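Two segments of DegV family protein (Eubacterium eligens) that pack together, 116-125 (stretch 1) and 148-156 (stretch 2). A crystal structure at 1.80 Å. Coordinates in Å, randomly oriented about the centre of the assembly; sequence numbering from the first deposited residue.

Stretch 1 (116-125) KSTGPQMRII
Stretch 2, residues 148-156: AYMQKTRLF

Stretch 1 is a loop leading into a helix that begins at Pro 120 and runs on past Ile 125 (phi/psi near -60/-45 from Gln 121); stretch 2 leaves a helix through a type I turn, Met 150 to Thr 153, and continues as a strand (near -135/150) to Phe 156 and beyond. Helix and strand run nearly antiparallel, at 157°, their axes 8.7 Å apart at closest approach. In register, Gln 121 CA lies 6.3 Å from Leu 155 CA, and Ile 125 CA 7.1 Å from Met 150 CA. Gly 119, at the N-cap position, has phi/psi 50/-121, a positive phi that favours glycine; an ideal CB there would lie 2.3 Å from Pro 120 CD. Gly 119 O accepts a hydrogen bond from Arg 123 N at 3.0 Å, as Gln 121 O does from Ile 125 N at 3.0 Å.

The polar centre is a relay. Ser 117 (chi1 t) donates from OG to Gln 121 OE1 at 2.7 Å; Gln 121 (t, t, chi3 18°) donates from NE2 to Thr 153 OG1 at 2.7 Å; and Thr 153 (chi1 p) donates from OG1 to Met 150 O at 2.8 Å. A buried glutamine suits this place because its amide both accepts and donates.

Packing contacts flank it. Leu 155 (chi1 t, chi2 143°) directs CA-to-CB toward stretch 1; its branched end brings CD1 into van der Waals contact with Ser 117 OG (3.2 Å) and Thr 118 O (3.4 Å), and apolar contact with Pro 120 CG (4.3 Å). Ile 125 (m, t) and flexible selenomethionine Met 150 (m, t, p) start sideways from CA-to-CB, but their ends come nearer: Ile 125 CG1 to Met 150 CG is 3.7 Å. Tyr 149 (chi1 t, chi2 86°) offers Ile 124 (m, t) a ring edge, CE2 to Ile 124 CG2 3.8 Å, while its OH accepts from a water that also donates to Ile 124 O, each 2.8 Å from the water oxygen.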

# COMPACT_ATOMS: atom_id res chain seq x y z
N LYS A 116 2.55 -8.70 1.51
CA LYS A 116 3.04 -8.61 2.88
C LYS A 116 3.17 -7.14 3.32
O LYS A 116 3.87 -6.81 4.27
CB LYS A 116 4.38 -9.33 3.03
CG LYS A 116 4.41 -10.75 2.48
CD LYS A 116 5.80 -11.33 2.77
CE LYS A 116 6.07 -12.64 2.10
NZ LYS A 116 7.38 -13.16 2.60
N SER A 117 2.44 -6.26 2.65
CA SER A 117 2.53 -4.86 2.92
C SER A 117 1.30 -4.10 2.38
O SER A 117 0.19 -4.62 2.40
CB SER A 117 3.83 -4.34 2.29
OG SER A 117 4.16 -3.03 2.74
N THR A 118 1.52 -2.87 1.94
CA THR A 118 0.44 -1.99 1.48
C THR A 118 1.05 -0.84 0.69
O THR A 118 2.28 -0.66 0.68
CB THR A 118 -0.37 -1.43 2.66
OG1 THR A 118 -1.62 -0.92 2.18
CG2 THR A 118 0.42 -0.33 3.42
N GLY A 119 0.18 -0.08 0.03
CA GLY A 119 0.53 1.21 -0.54
C GLY A 119 1.76 1.19 -1.40
O GLY A 119 1.81 0.47 -2.39
N PRO A 120 2.77 2.01 -1.03
CA PRO A 120 3.89 2.15 -1.94
C PRO A 120 4.70 0.89 -2.18
O PRO A 120 5.36 0.79 -3.21
CB PRO A 120 4.75 3.25 -1.29
CG PRO A 120 4.35 3.26 0.13
CD PRO A 120 2.87 2.94 0.09
N GLN A 121 4.66 -0.06 -1.25
CA GLN A 121 5.33 -1.34 -1.49
C GLN A 121 4.60 -2.15 -2.57
O GLN A 121 5.25 -2.77 -3.44
CB GLN A 121 5.52 -2.12 -0.18
CG GLN A 121 6.47 -3.35 -0.27
CD GLN A 121 7.16 -3.71 1.05
OE1 GLN A 121 6.74 -3.31 2.13
NE2 GLN A 121 8.20 -4.55 0.97
N MSE A 122 3.27 -2.12 -2.55
CA MSE A 122 2.45 -2.71 -3.62
C MSE A 122 2.77 -2.01 -4.94
O MSE A 122 2.95 -2.68 -5.96
CB MSE A 122 0.94 -2.61 -3.32
CG MSE A 122 0.51 -3.39 -2.10
SE MSE A 122 -1.34 -3.11 -1.70
CE MSE A 122 -2.12 -3.95 -3.33
N ARG A 123 2.89 -0.68 -4.91
CA ARG A 123 3.29 0.05 -6.12
C ARG A 123 4.63 -0.40 -6.68
O ARG A 123 4.76 -0.63 -7.89
CB ARG A 123 3.27 1.57 -5.92
CG ARG A 123 3.58 2.29 -7.17
CD ARG A 123 3.40 3.78 -7.04
NE ARG A 123 3.74 4.39 -8.31
CZ ARG A 123 3.32 5.58 -8.72
NH1 ARG A 123 2.52 6.35 -7.95
NH2 ARG A 123 3.67 5.99 -9.93
N ILE A 124 5.64 -0.54 -5.81
CA ILE A 124 6.96 -1.00 -6.23
C ILE A 124 6.90 -2.41 -6.86
O ILE A 124 7.55 -2.68 -7.86
CB ILE A 124 7.98 -0.90 -5.08
CG1 ILE A 124 8.37 0.57 -4.88
CG2 ILE A 124 9.24 -1.73 -5.35
CD1 ILE A 124 9.45 0.84 -3.81
N ILE A 125 6.12 -3.29 -6.26
CA ILE A 125 5.92 -4.63 -6.84
C ILE A 125 5.31 -4.52 -8.25
O ILE A 125 5.82 -5.12 -9.20
CB ILE A 125 5.07 -5.51 -5.90
CG1 ILE A 125 5.85 -5.78 -4.62
CG2 ILE A 125 4.68 -6.82 -6.59
CD1 ILE A 125 5.02 -6.36 -3.46
N ALA A 148 11.61 -13.05 -5.10
CA ALA A 148 12.99 -12.76 -4.75
C ALA A 148 13.22 -11.24 -4.65
O ALA A 148 13.88 -10.76 -3.73
CB ALA A 148 13.93 -13.38 -5.79
N TYR A 149 12.69 -10.51 -5.63
CA TYR A 149 12.76 -9.05 -5.68
C TYR A 149 12.14 -8.40 -4.44
O TYR A 149 12.71 -7.45 -3.85
CB TYR A 149 12.09 -8.54 -6.97
CG TYR A 149 12.01 -7.04 -7.05
CD1 TYR A 149 13.08 -6.30 -7.55
CD2 TYR A 149 10.90 -6.35 -6.57
CE1 TYR A 149 13.03 -4.90 -7.59
CE2 TYR A 149 10.83 -4.96 -6.62
CZ TYR A 149 11.89 -4.24 -7.14
OH TYR A 149 11.85 -2.87 -7.19
N MSE A 150 11.00 -8.95 -4.00
CA MSE A 150 10.30 -8.44 -2.82
C MSE A 150 11.10 -8.50 -1.52
O MSE A 150 10.93 -7.68 -0.61
CB MSE A 150 8.97 -9.19 -2.66
CG MSE A 150 7.93 -8.71 -3.64
SE MSE A 150 6.50 -10.04 -3.82
CE MSE A 150 5.89 -10.10 -2.01
N GLN A 151 11.99 -9.47 -1.43
CA GLN A 151 12.85 -9.59 -0.27
C GLN A 151 13.76 -8.37 -0.12
O GLN A 151 14.23 -8.11 1.00
CB GLN A 151 13.67 -10.89 -0.34
CG GLN A 151 12.78 -12.10 -0.20
CD GLN A 151 13.54 -13.41 -0.13
OE1 GLN A 151 14.70 -13.53 -0.55
NE2 GLN A 151 12.87 -14.43 0.36
N LYS A 152 14.04 -7.67 -1.22
CA LYS A 152 14.89 -6.49 -1.25
C LYS A 152 14.06 -5.21 -1.33
O LYS A 152 14.42 -4.24 -2.04
CB LYS A 152 15.87 -6.55 -2.44
CG LYS A 152 16.76 -7.76 -2.43
CD LYS A 152 17.72 -7.76 -3.63
CE LYS A 152 18.78 -8.83 -3.47
NZ LYS A 152 19.63 -8.63 -2.24
N THR A 153 12.92 -5.21 -0.63
CA THR A 153 12.08 -4.01 -0.51
C THR A 153 11.63 -3.86 0.95
O THR A 153 11.53 -4.85 1.67
CB THR A 153 10.83 -4.04 -1.45
OG1 THR A 153 9.94 -5.09 -1.05
CG2 THR A 153 11.22 -4.22 -2.93
N ARG A 154 11.38 -2.62 1.38
CA ARG A 154 10.95 -2.32 2.73
C ARG A 154 9.90 -1.23 2.72
O ARG A 154 9.79 -0.48 1.74
CB ARG A 154 12.11 -1.83 3.58
CG ARG A 154 13.19 -2.88 3.85
CD ARG A 154 12.71 -4.04 4.75
NE ARG A 154 12.21 -3.56 6.04
CZ ARG A 154 12.94 -3.28 7.12
NH1 ARG A 154 14.26 -3.44 7.13
NH2 ARG A 154 12.32 -2.85 8.23
N LEU A 155 9.16 -1.14 3.81
CA LEU A 155 8.19 -0.08 4.01
C LEU A 155 8.36 0.54 5.38
O LEU A 155 8.51 -0.17 6.37
CB LEU A 155 6.76 -0.61 3.86
CG LEU A 155 5.65 0.41 4.10
CD1 LEU A 155 4.48 0.15 3.14
CD2 LEU A 155 5.18 0.41 5.53
N PHE A 156 8.28 1.87 5.43
CA PHE A 156 8.22 2.59 6.68
C PHE A 156 7.07 3.58 6.63
O PHE A 156 6.68 4.05 5.54
CB PHE A 156 9.54 3.34 6.93
CG PHE A 156 10.73 2.45 7.05
CD1 PHE A 156 10.99 1.77 8.24
CD2 PHE A 156 11.57 2.24 5.96
CE1 PHE A 156 12.07 0.90 8.35
CE2 PHE A 156 12.67 1.39 6.08
CZ PHE A 156 12.91 0.72 7.26
O HOH W 1 9.90 -1.64 -8.84